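Antifreeze protein (Uncultured bacterium, PDB 6EIO) probably binds ice crystals through two of its faces and so restrains their growth. Local coordinates at residues A[114-119]-A[136-141]; A[121-126]-A[148-153]. All coordinates share one frame; numbering follows the deposited sequence. Where two conformers were deposited one is given.

In the fold
Contacts 1 and 2 join the same two neighbouring coils of the solenoid on different faces, each by parallel pairing: the chain runs from strand 116-117 into 120-124 and from 135-138 into 147-151. Contact 2 lies nearer the centre of the chain and buries more surface, with seven of its twelve touching residues buried; contact 1 is peripheral, with threonines and an aspartate on its outer side. The two meet in the interior, where F137 and L117 pack on I149, modelled in two conformers, and the Y122 hydroxyl bonds to T118 O. On the other side of the strands they differ: contact 1 has a water and an Asx turn, contact 2 a buried glutamine bonded to the end region of helix 81-99.

Contact 1: residues A[114-119]-A[136-141]; sequences GLTLTP and TFDALG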
loop_
_atom_site.group_PDB
_atom_site.type_symbol
_atom_site.label_atom_id
_atom_site.label_comp_id
_atom_site.label_asym_id
_atom_site.label_seq_id
_atom_site.Cartn_x
_atom_site.Cartn_y
_atom_site.Cartn_z
ATOM N N GLY A 114 -8.876 -8.264 13.613
ATOM C CA GLY A 114 -10.074 -9.047 13.822
ATOM C C GLY A 114 -11.243 -8.665 12.946
ATOM O O GLY A 114 -12.255 -9.371 12.952
ATOM N N LEU A 115 -11.149 -7.581 12.193
ATOM C CA LEU A 115 -12.282 -7.121 11.412
ATOM C C LEU A 115 -12.225 -7.653 9.990
ATOM O O LEU A 115 -11.162 -7.863 9.419
ATOM C CB LEU A 115 -12.330 -5.605 11.338
ATOM C CG LEU A 115 -12.655 -4.888 12.623
ATOM C CD1 LEU A 115 -12.687 -3.403 12.320
ATOM C CD2 LEU A 115 -13.976 -5.347 13.222
ATOM N N THR A 116 -13.405 -7.839 9.428
ATOM C CA THR A 116 -13.605 -8.049 8.010
ATOM C C THR A 116 -14.138 -6.772 7.386
ATOM O O THR A 116 -15.111 -6.188 7.854
ATOM C CB THR A 116 -14.573 -9.180 7.744
ATOM O OG1 THR A 116 -13.880 -10.395 7.975
ATOM C CG2 THR A 116 -15.047 -9.138 6.297
ATOM N N LEU A 117 -13.484 -6.344 6.339
ATOM C CA LEU A 117 -13.892 -5.192 5.549
ATOM C C LEU A 117 -14.427 -5.693 4.215
ATOM O O LEU A 117 -13.715 -6.357 3.457
ATOM C CB LEU A 117 -12.725 -4.231 5.345
ATOM C CG LEU A 117 -12.078 -3.702 6.619
ATOM C CD1 LEU A 117 -10.979 -2.710 6.282
ATOM C CD2 LEU A 117 -13.119 -3.073 7.539
ATOM N N THR A 118 -15.677 -5.360 3.933
ATOM C CA THR A 118 -16.321 -5.633 2.664
ATOM C C THR A 118 -16.085 -4.458 1.708
ATOM O O THR A 118 -15.509 -3.431 2.082
ATOM C CB THR A 118 -17.806 -5.935 2.928
ATOM O OG1 THR A 118 -18.347 -4.935 3.801
ATOM C CG2 THR A 118 -17.969 -7.292 3.616
ATOM N N PRO A 119 -16.456 -4.598 0.427
ATOM C CA PRO A 119 -16.029 -3.597 -0.564
ATOM C C PRO A 119 -16.584 -2.214 -0.280
ATOM O O PRO A 119 -17.698 -2.053 0.226
ATOM C CB PRO A 119 -16.566 -4.155 -1.881
ATOM C CG PRO A 119 -16.580 -5.652 -1.650
ATOM C CD PRO A 119 -17.061 -5.775 -0.228
ATOM N N THR A 136 -9.166 -8.764 7.402
ATOM C CA THR A 136 -9.578 -9.525 6.229
ATOM C C THR A 136 -10.377 -8.632 5.296
ATOM O O THR A 136 -11.323 -7.972 5.727
ATOM C CB THR A 136 -10.420 -10.735 6.644
ATOM O OG1 THR A 136 -9.638 -11.580 7.484
ATOM C CG2 THR A 136 -10.867 -11.536 5.446
ATOM N N PHE A 137 -9.990 -8.620 4.027
ATOM C CA PHE A 137 -10.775 -7.990 2.972
ATOM C C PHE A 137 -11.570 -9.090 2.288
ATOM O O PHE A 137 -10.985 -10.060 1.806
ATOM C CB PHE A 137 -9.852 -7.281 1.984
ATOM C CG PHE A 137 -9.234 -6.047 2.581
ATOM C CD1 PHE A 137 -8.095 -6.103 3.363
ATOM C CD2 PHE A 137 -9.808 -4.821 2.370
ATOM C CE1 PHE A 137 -7.591 -4.955 3.940
ATOM C CE2 PHE A 137 -9.281 -3.679 2.926
ATOM C CZ PHE A 137 -8.170 -3.742 3.722
ATOM N N ASP A 138 -12.895 -8.949 2.283
ATOM C CA ASP A 138 -13.788 -9.993 1.798
ATOM C C ASP A 138 -14.632 -9.401 0.675
ATOM O O ASP A 138 -15.410 -8.470 0.895
ATOM C CB ASP A 138 -14.639 -10.522 2.950
ATOM C CG ASP A 138 -15.387 -11.805 2.627
ATOM O OD1 ASP A 138 -15.849 -11.955 1.467
ATOM O OD2 ASP A 138 -15.517 -12.636 3.568
ATOM N N ALA A 139 -14.414 -9.908 -0.546
ATOM C CA ALA A 139 -15.086 -9.399 -1.736
ATOM C C ALA A 139 -16.443 -10.051 -1.985
ATOM O O ALA A 139 -17.096 -9.731 -2.982
ATOM C CB ALA A 139 -14.196 -9.549 -2.972
ATOM N N LEU A 140 -16.876 -10.961 -1.117
ATOM C CA LEU A 140 -18.230 -11.517 -1.186
ATOM C C LEU A 140 -18.504 -12.214 -2.517
ATOM O O LEU A 140 -19.664 -12.329 -2.935
ATOM C CB LEU A 140 -19.294 -10.458 -0.890
ATOM C CG LEU A 140 -19.162 -9.791 0.482
ATOM C CD1 LEU A 140 -20.116 -8.623 0.589
ATOM C CD2 LEU A 140 -19.366 -10.750 1.621
ATOM N N GLY A 141 -17.463 -12.743 -3.153
ATOM C CA GLY A 141 -17.599 -13.507 -4.373
ATOM C C GLY A 141 -17.451 -12.711 -5.646
ATOM O O GLY A 141 -17.661 -13.272 -6.731
HETATM O O HOH W 1 -9.769 -10.776 10.097
#
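T136 is gripped by L115 and L117 through the backbone: its N donates to L115 O, and its O takes the hydrogen bond of L117 N at 2.8 Å. A third bond, from D138 N to L117 O at 3.0 Å, continues the parallel pairing. L115 O has a second donor, a water that accepts a hydrogen bond from T136 OG1 at 2.7 Å, so the hydroxyl and the carbonyl are bridged beside the first backbone bond. CA-H groups of T116 and F137 lean on the same carbonyls, T136 O and L117 O, and that of T118 on D138 O just beyond.

At the far end D138 turns its carboxylate forward along its own chain. With CG anti to the backbone N (chi1 -168°), OD1 accepts from L140 N at 3.0 Å and closes an Asx turn. Its CB stays in the contact, 3.6 Å from T116 CG2, the methyl that crosses over from the other strand. The turn also delivers L140 to T118, where CD1 and T118 CG2 meet methyl to methyl, while P119 CD rests 3.4 Å from D138 O.

On the inner side L117 and F137 lie alongside each other, pointing the same way, with L117 CD1 3.9 Å from both F137 CE2 and CZ. The F137 ring goes on to meet F147 edge-to-face and W176 at a steep angle.

T116 and T136 facing outward, L117 and F137 inward, in register on neighbouring coils, are the stacking of a parallel beta-solenoid, the fold of the ice-binding-like family.

Contact 2: residues A[121-126]-A[148-153]; sequences LYKSTS and VIQIAS
Q150, the residue with the most surface buried here, lies over L121 and K123 of the facing strand. Its CG is anti to the carbonyl carbon (chi1 -58°) and the chain runs on extended, carrying the amide across the sheet. The two ends of that amide have different neighbours. OE1 lies along the lysine, 3.6 Å from K123 CB, with CG and CD close behind. NE2 sits 3.9 Å from L121 CD1, yet its hydrogen bonds go elsewhere, to the carbonyls of A97 and R100 at the C-terminal end of helix 81-99 and just beyond. An alanine here would probably leave those two carbonyls without their donor and open a gap beside L121 and the K123 methylenes.

L121 is on the same side of the sheet. Its CG is anti to the backbone N (chi1 -178°), which brings CD1 against V148 CG1 at 3.7 Å as well as under the glutamine amide.

Y122 takes the opposite, inward side. Its CB packs on I149 CG1 at 4.0 Å in one of the two conformers of that isoleucine, and V148 O lies at the edge of its ring, near the ring plane. The hydroxyl reaches T118 O, tying the strand back to the preceding corner.

The backbone is paired throughout: Y122 N bonds to V148 O, Q150 N to Y122 O at 2.8 Å, S124 N to Q150 O, and A152 N to S124 O. At the end of the strand, S124 OG donates to S126 O at 2.7 Å, approaching from above the carbonyl plane, which probably steadies the loop that follows, where A152 CB lies against S124 O and T125 O.

Strands in register, one side filled with I149, I151 and Y122 and the other set against a long helix, form the helix-flanked face of the ice-binding-like beta-solenoid.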
loop_
_atom_site.group_PDB
_atom_site.type_symbol
_atom_site.label_atom_id
_atom_site.label_comp_id
_atom_site.label_asym_id
_atom_site.label_seq_id
_atom_site.Cartn_x
_atom_site.Cartn_y
_atom_site.Cartn_z
ATOM N N LEU A 121 -15.650 2.180 0.558
ATOM C CA LEU A 121 -14.842 3.325 0.949
ATOM C C LEU A 121 -14.873 3.445 2.467
ATOM O O LEU A 121 -15.959 3.440 3.078
ATOM C CB LEU A 121 -15.429 4.590 0.315
ATOM C CG LEU A 121 -14.679 5.896 0.591
ATOM C CD1 LEU A 121 -13.249 5.856 0.093
ATOM C CD2 LEU A 121 -15.436 7.054 -0.040
ATOM N N TYR A 122 -13.689 3.587 3.056
ATOM C CA TYR A 122 -13.503 3.685 4.494
ATOM C C TYR A 122 -12.681 4.922 4.798
ATOM O O TYR A 122 -11.736 5.235 4.061
ATOM C CB TYR A 122 -12.755 2.465 5.018
ATOM C CG TYR A 122 -13.536 1.184 4.850
ATOM C CD1 TYR A 122 -13.453 0.422 3.679
ATOM C CD2 TYR A 122 -14.394 0.752 5.848
ATOM C CE1 TYR A 122 -14.183 -0.742 3.524
ATOM C CE2 TYR A 122 -15.130 -0.407 5.710
ATOM C CZ TYR A 122 -15.014 -1.163 4.552
ATOM O OH TYR A 122 -15.750 -2.314 4.466
ATOM N N LYS A 123 -13.009 5.587 5.904
ATOM C CA LYS A 123 -12.287 6.780 6.320
ATOM C C LYS A 123 -11.937 6.707 7.800
ATOM O O LYS A 123 -12.818 6.546 8.655
ATOM C CB LYS A 123 -13.114 8.036 6.063
ATOM C CG LYS A 123 -12.430 9.311 6.487
ATOM C CD LYS A 123 -13.263 10.527 6.130
ATOM C CE LYS A 123 -12.462 11.810 6.287
ATOM N NZ LYS A 123 -11.232 11.814 5.431
ATOM N N SER A 124 -10.651 6.869 8.082
ATOM C CA SER A 124 -10.128 6.998 9.436
ATOM C C SER A 124 -9.676 8.429 9.658
ATOM O O SER A 124 -8.827 8.943 8.926
ATOM C CB SER A 124 -8.953 6.048 9.649
ATOM O OG SER A 124 -8.473 6.142 10.982
ATOM N N THR A 125 -10.227 9.075 10.681
ATOM C CA THR A 125 -9.850 10.439 11.020
ATOM C C THR A 125 -8.674 10.490 11.987
ATOM O O THR A 125 -8.270 11.584 12.387
ATOM C CB THR A 125 -11.039 11.194 11.625
ATOM O OG1 THR A 125 -11.459 10.512 12.808
ATOM C CG2 THR A 125 -12.197 11.287 10.631
ATOM N N SER A 126 -8.151 9.340 12.392
ATOM C CA SER A 126 -6.979 9.259 13.258
ATOM C C SER A 126 -6.098 8.115 12.736
ATOM O O SER A 126 -6.256 7.646 11.602
ATOM C CB SER A 126 -7.431 9.117 14.722
ATOM O OG SER A 126 -8.260 7.982 14.887
ATOM N N VAL A 148 -11.120 1.003 -0.732
ATOM C CA VAL A 148 -10.320 2.220 -0.595
ATOM C C VAL A 148 -10.375 2.658 0.862
ATOM O O VAL A 148 -11.471 2.834 1.411
ATOM C CB VAL A 148 -10.841 3.347 -1.499
ATOM C CG1 VAL A 148 -10.038 4.632 -1.284
ATOM C CG2 VAL A 148 -10.821 2.918 -2.965
ATOM N N ILE A 149 -9.201 2.859 1.472
ATOM C CA ILE A 149 -9.122 3.280 2.866
ATOM C C ILE A 149 -8.348 4.584 2.944
ATOM O O ILE A 149 -7.188 4.663 2.525
ATOM C CB ILE A 149 -8.484 2.222 3.767
ATOM C CG1 ILE A 149 -9.281 0.930 3.696
ATOM C CG2 ILE A 149 -8.456 2.735 5.201
ATOM C CD1 ILE A 149 -8.587 -0.231 4.343
ATOM N N GLN A 150 -9.013 5.614 3.473
ATOM C CA GLN A 150 -8.459 6.954 3.640
ATOM C C GLN A 150 -8.026 7.108 5.093
ATOM O O GLN A 150 -8.821 6.841 6.000
ATOM C CB GLN A 150 -9.521 8.016 3.359
ATOM C CG GLN A 150 -10.125 7.916 1.973
ATOM C CD GLN A 150 -11.345 8.793 1.801
ATOM O OE1 GLN A 150 -12.116 9.005 2.755
ATOM N NE2 GLN A 150 -11.546 9.284 0.608
ATOM N N ILE A 151 -6.787 7.533 5.326
ATOM C CA ILE A 151 -6.229 7.570 6.674
ATOM C C ILE A 151 -5.644 8.955 6.936
ATOM O O ILE A 151 -4.677 9.359 6.288
ATOM C CB ILE A 151 -5.176 6.468 6.875
ATOM C CG1 ILE A 151 -5.793 5.097 6.577
ATOM C CG2 ILE A 151 -4.609 6.524 8.282
ATOM C CD1 ILE A 151 -4.787 4.029 6.308
ATOM N N ALA A 152 -6.211 9.662 7.920
ATOM C CA ALA A 152 -5.822 11.048 8.203
ATOM C C ALA A 152 -4.470 11.177 8.885
ATOM O O ALA A 152 -3.882 12.261 8.855
ATOM C CB ALA A 152 -6.859 11.701 9.112
ATOM N N SER A 153 -3.930 10.078 9.389
ATOM C CA SER A 153 -2.716 10.085 10.174
ATOM C C SER A 153 -1.805 8.956 9.678
ATOM O O SER A 153 -1.520 8.860 8.477
ATOM C CB SER A 153 -3.069 10.002 11.663
ATOM O OG SER A 153 -1.893 10.195 12.415
#